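Local coordinates for protein lectin (Trichosanthes anguina, PDB 4HR6) that binds galactosides through its beta-trefoil chain and is a nontoxic, three-chain homologue of type II ribosome-inactivating proteins, at the interface of chains A and B and the interface of chains B and C. Sequence-based numbering; all coordinates share one arbitrary frame. Chains: chain A, Lectin; chain B, Lectin; chain C, Lectin.

Contact 1: the interface of chains A and B. Residues chain A 3, 5, 8-10, 13; chain B 88, 131.
B:Phe131, close to the C-terminal end of helix 121-132, packs its ring against the stretch of chain A formed by A:Ala8, A:Asn9, A:Ser10 and A:Tyr13, where the chain turns from a loop into helix 10-24. This is the tight part of the contact, and B:Phe131 gives up 90 Å² of surface to it. The CB of A:Tyr13 sits over the centre of one face of the phenylalanine ring, 4.1 Å above its plane, a place set by the backbone of helix 10-24. CG and CD1 of the tyrosine approach the same phenylalanine, with A:Tyr13 CD1 3.8 Å from B:Phe131 CE2, and the two side chains run nearly perpendicular. The first torsion of A:Tyr13 (chi1 173°) turns CG away from its own backbone N and so places CD1 near B:Phe131 CE2. CE1 of the phenyl ring touches the methyl of A:Ala8 at 3.9 Å from CB; a small residue suits this place because the aromatic ring can approach the chain closely. Next to CE1, CD1 of B:Phe131 lies against the backbone carbonyl carbon of A:Asn9, and the phenylalanine CB lies 3.7 Å from the backbone N of A:Ser10, the first residue of the helix.

The leucine side of the patch is looser. A:Leu5 and B:Leu88, from helix 85-96, meet at a slant, and their nearest methyls, CD2 of each, are 4.1 Å apart. A:Leu3, on strand 2-4, comes less close still: its CD1 is 4.3 Å from B:Leu88 CD2. Branched aliphatic side chains suit this side, since they fill space by shape without needing directional partners. By burying one aromatic plug and a small leucine cluster, the patch helps hold the short chain A against chain B, probably so that together they form one ribosome-inactivating-protein-like unit.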
# COMPACT_ATOMS: atom_id res chain seq x y z
N LEU A 3 24.81 -6.96 1.91
CA LEU A 3 24.30 -6.93 3.26
C LEU A 3 25.23 -7.77 4.12
O LEU A 3 25.32 -8.99 3.94
CB LEU A 3 22.87 -7.47 3.29
CG LEU A 3 21.87 -7.13 4.41
CD1 LEU A 3 21.54 -8.36 5.22
CD2 LEU A 3 22.28 -5.96 5.31
N LEU A 5 26.01 -9.06 7.80
CA LEU A 5 25.29 -9.20 9.05
C LEU A 5 26.06 -8.69 10.28
O LEU A 5 25.42 -8.28 11.25
CB LEU A 5 24.80 -10.63 9.25
CG LEU A 5 23.66 -11.01 8.31
CD1 LEU A 5 23.20 -12.43 8.61
CD2 LEU A 5 22.50 -10.03 8.46
N ALA A 8 25.11 -5.00 11.16
CA ALA A 8 23.70 -4.95 10.75
C ALA A 8 22.73 -4.62 11.87
O ALA A 8 22.68 -5.30 12.89
CB ALA A 8 23.30 -6.26 10.12
N ASN A 9 21.94 -3.58 11.65
CA ASN A 9 20.80 -3.28 12.50
C ASN A 9 19.62 -2.90 11.61
O ASN A 9 19.74 -2.87 10.38
CB ASN A 9 21.14 -2.14 13.47
CG ASN A 9 21.72 -0.93 12.76
OD1 ASN A 9 21.05 -0.29 11.94
ND2 ASN A 9 22.96 -0.61 13.07
N SER A 10 18.48 -2.60 12.23
CA SER A 10 17.28 -2.19 11.51
C SER A 10 17.57 -1.13 10.45
O SER A 10 17.12 -1.24 9.31
CB SER A 10 16.23 -1.67 12.51
OG SER A 10 15.09 -1.20 11.82
N TYR A 13 19.65 -2.60 7.43
CA TYR A 13 18.73 -3.46 6.69
C TYR A 13 17.83 -2.64 5.75
O TYR A 13 17.81 -2.89 4.55
CB TYR A 13 17.89 -4.31 7.64
CG TYR A 13 16.82 -5.10 6.92
CD1 TYR A 13 17.16 -6.18 6.10
CD2 TYR A 13 15.49 -4.73 7.00
CE1 TYR A 13 16.21 -6.89 5.42
CE2 TYR A 13 14.51 -5.45 6.32
CZ TYR A 13 14.88 -6.52 5.52
OH TYR A 13 13.92 -7.22 4.84
N LEU B 88 18.66 -15.92 9.14
CA LEU B 88 19.32 -15.46 7.92
C LEU B 88 20.79 -15.82 7.92
O LEU B 88 21.31 -16.29 6.92
CB LEU B 88 19.13 -13.96 7.75
CG LEU B 88 19.72 -13.32 6.48
CD1 LEU B 88 19.23 -14.00 5.19
CD2 LEU B 88 19.38 -11.84 6.46
N PHE B 131 15.22 -7.42 13.48
CA PHE B 131 16.55 -6.88 13.71
C PHE B 131 16.61 -6.04 14.99
O PHE B 131 17.61 -6.09 15.71
CB PHE B 131 17.02 -6.01 12.54
CG PHE B 131 17.63 -6.78 11.39
CD1 PHE B 131 19.00 -6.82 11.21
CD2 PHE B 131 16.83 -7.44 10.47
CE1 PHE B 131 19.56 -7.50 10.14
CE2 PHE B 131 17.39 -8.13 9.41
CZ PHE B 131 18.76 -8.16 9.24

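Contact 2: the interface of chains B and C. Residues chain B 125, 129, 132; chain C 143, 146-147, 149, 164.
The ring of B:Tyr129 has the amide nitrogen NE2 of B:Gln125, one helical turn earlier on the same chain, over the centre of one face at 3.8 Å, while its hydroxyl end points into the ricin-type beta-trefoil lectin chain C. There OH packs against the disulfide of C:Cys149 and C:Cys164, 3.2 Å from C:Cys164 SG, and C:Val143 comes from the opposite direction, its CG2 methyl meeting OH. CE1 of the ring meets C:Asp147 CB at 3.9 Å; the two side chains lie alongside, pointing opposite ways. A tyrosine suits this place because its long flat ring can span from the helix to the disulfide.

The amide of B:Gln125 and the carboxylate of C:Asp147 are turned 63° apart. NE2 nevertheless donates a nearly straight hydrogen bond to C:Asp147 OD1 (2.7 Å, 175° at the hydrogen), leaving within the amide plane and reaching OD1 on its anti side but tilted out of the carboxylate plane. The bend at chi2 (58°), with the amide turned at chi3, brings NE2 over the tyrosine ring and towards the aspartate.

B:Lys132 has the length to cross the gap: its NZ bonds C:Asp146 O at 2.9 Å, approaching from above the carbonyl plane. Longer salt bridges from NZ run to C:Asp146 OD1 and C:Asp147 OD2, both at 3.9 Å, and would probably help hold a positively charged lysine, if only weakly.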
# COMPACT_ATOMS: atom_id res chain seq x y z
N GLN B 125 8.99 -3.92 7.01
CA GLN B 125 8.81 -3.46 8.38
C GLN B 125 8.75 -4.62 9.36
O GLN B 125 9.33 -4.55 10.43
CB GLN B 125 7.57 -2.56 8.53
CG GLN B 125 7.47 -1.86 9.90
CD GLN B 125 8.68 -0.99 10.20
OE1 GLN B 125 8.99 -0.08 9.46
NE2 GLN B 125 9.38 -1.29 11.29
N TYR B 129 11.73 -5.07 12.45
CA TYR B 129 11.47 -5.33 13.86
C TYR B 129 12.29 -6.49 14.41
O TYR B 129 12.67 -6.45 15.59
CB TYR B 129 10.00 -5.64 14.11
CG TYR B 129 9.08 -4.43 14.21
CD1 TYR B 129 9.44 -3.30 14.97
CD2 TYR B 129 7.83 -4.44 13.59
CE1 TYR B 129 8.57 -2.21 15.07
CE2 TYR B 129 6.97 -3.37 13.69
CZ TYR B 129 7.34 -2.25 14.42
OH TYR B 129 6.45 -1.20 14.50
N LYS B 132 15.56 -5.26 15.26
CA LYS B 132 15.54 -4.36 16.43
C LYS B 132 15.49 -5.13 17.75
O LYS B 132 16.36 -4.98 18.59
CB LYS B 132 14.37 -3.38 16.36
CG LYS B 132 14.55 -2.18 17.29
CD LYS B 132 13.29 -1.34 17.39
CE LYS B 132 13.60 0.06 17.89
NZ LYS B 132 14.52 0.80 16.98
N VAL C 143 3.89 3.49 11.91
CA VAL C 143 5.28 3.33 12.31
C VAL C 143 6.12 4.37 11.59
O VAL C 143 5.99 4.55 10.40
CB VAL C 143 5.80 1.91 11.98
CG1 VAL C 143 7.22 1.70 12.50
CG2 VAL C 143 4.88 0.86 12.59
N ASP C 146 13.05 5.06 13.21
CA ASP C 146 13.59 4.31 14.33
C ASP C 146 12.61 3.23 14.76
O ASP C 146 12.69 2.73 15.88
CB ASP C 146 13.93 5.26 15.51
CG ASP C 146 15.21 4.86 16.24
OD1 ASP C 146 16.04 4.13 15.66
OD2 ASP C 146 15.39 5.31 17.40
N ASP C 147 11.70 2.87 13.87
CA ASP C 147 10.68 1.86 14.15
C ASP C 147 9.82 2.15 15.37
O ASP C 147 9.37 1.23 16.06
CB ASP C 147 11.33 0.49 14.29
CG ASP C 147 12.20 0.19 13.13
OD1 ASP C 147 11.64 0.07 12.02
OD2 ASP C 147 13.43 0.11 13.32
N CYS C 149 6.30 3.92 17.11
CA CYS C 149 4.87 3.95 16.81
C CYS C 149 4.19 5.25 17.28
O CYS C 149 4.47 5.72 18.40
CB CYS C 149 4.17 2.79 17.52
SG CYS C 149 4.33 1.14 16.77
N CYS C 164 6.99 0.97 20.12
CA CYS C 164 5.86 0.10 19.82
C CYS C 164 5.69 -0.97 20.85
O CYS C 164 6.67 -1.58 21.28
CB CYS C 164 6.05 -0.57 18.45
SG CYS C 164 6.24 0.61 17.12

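Helix 121-132 of chain B serves both sites, whose C-alpha centres lie about 14 Å apart. It contributes B:Phe131 to contact 1 and B:Gln125, B:Tyr129 and B:Lys132 to contact 2, so the adjacent residues B:Phe131 and B:Lys132, at its C-terminal end, turn towards chains A and C. The two differ in character: contact 1 is mainly apolar, contact 2 more polar. One helix thus touches both the short chain A and the lectin chain C, and a shift in its position could be felt at both, which may help the three chains keep a fixed mutual arrangement.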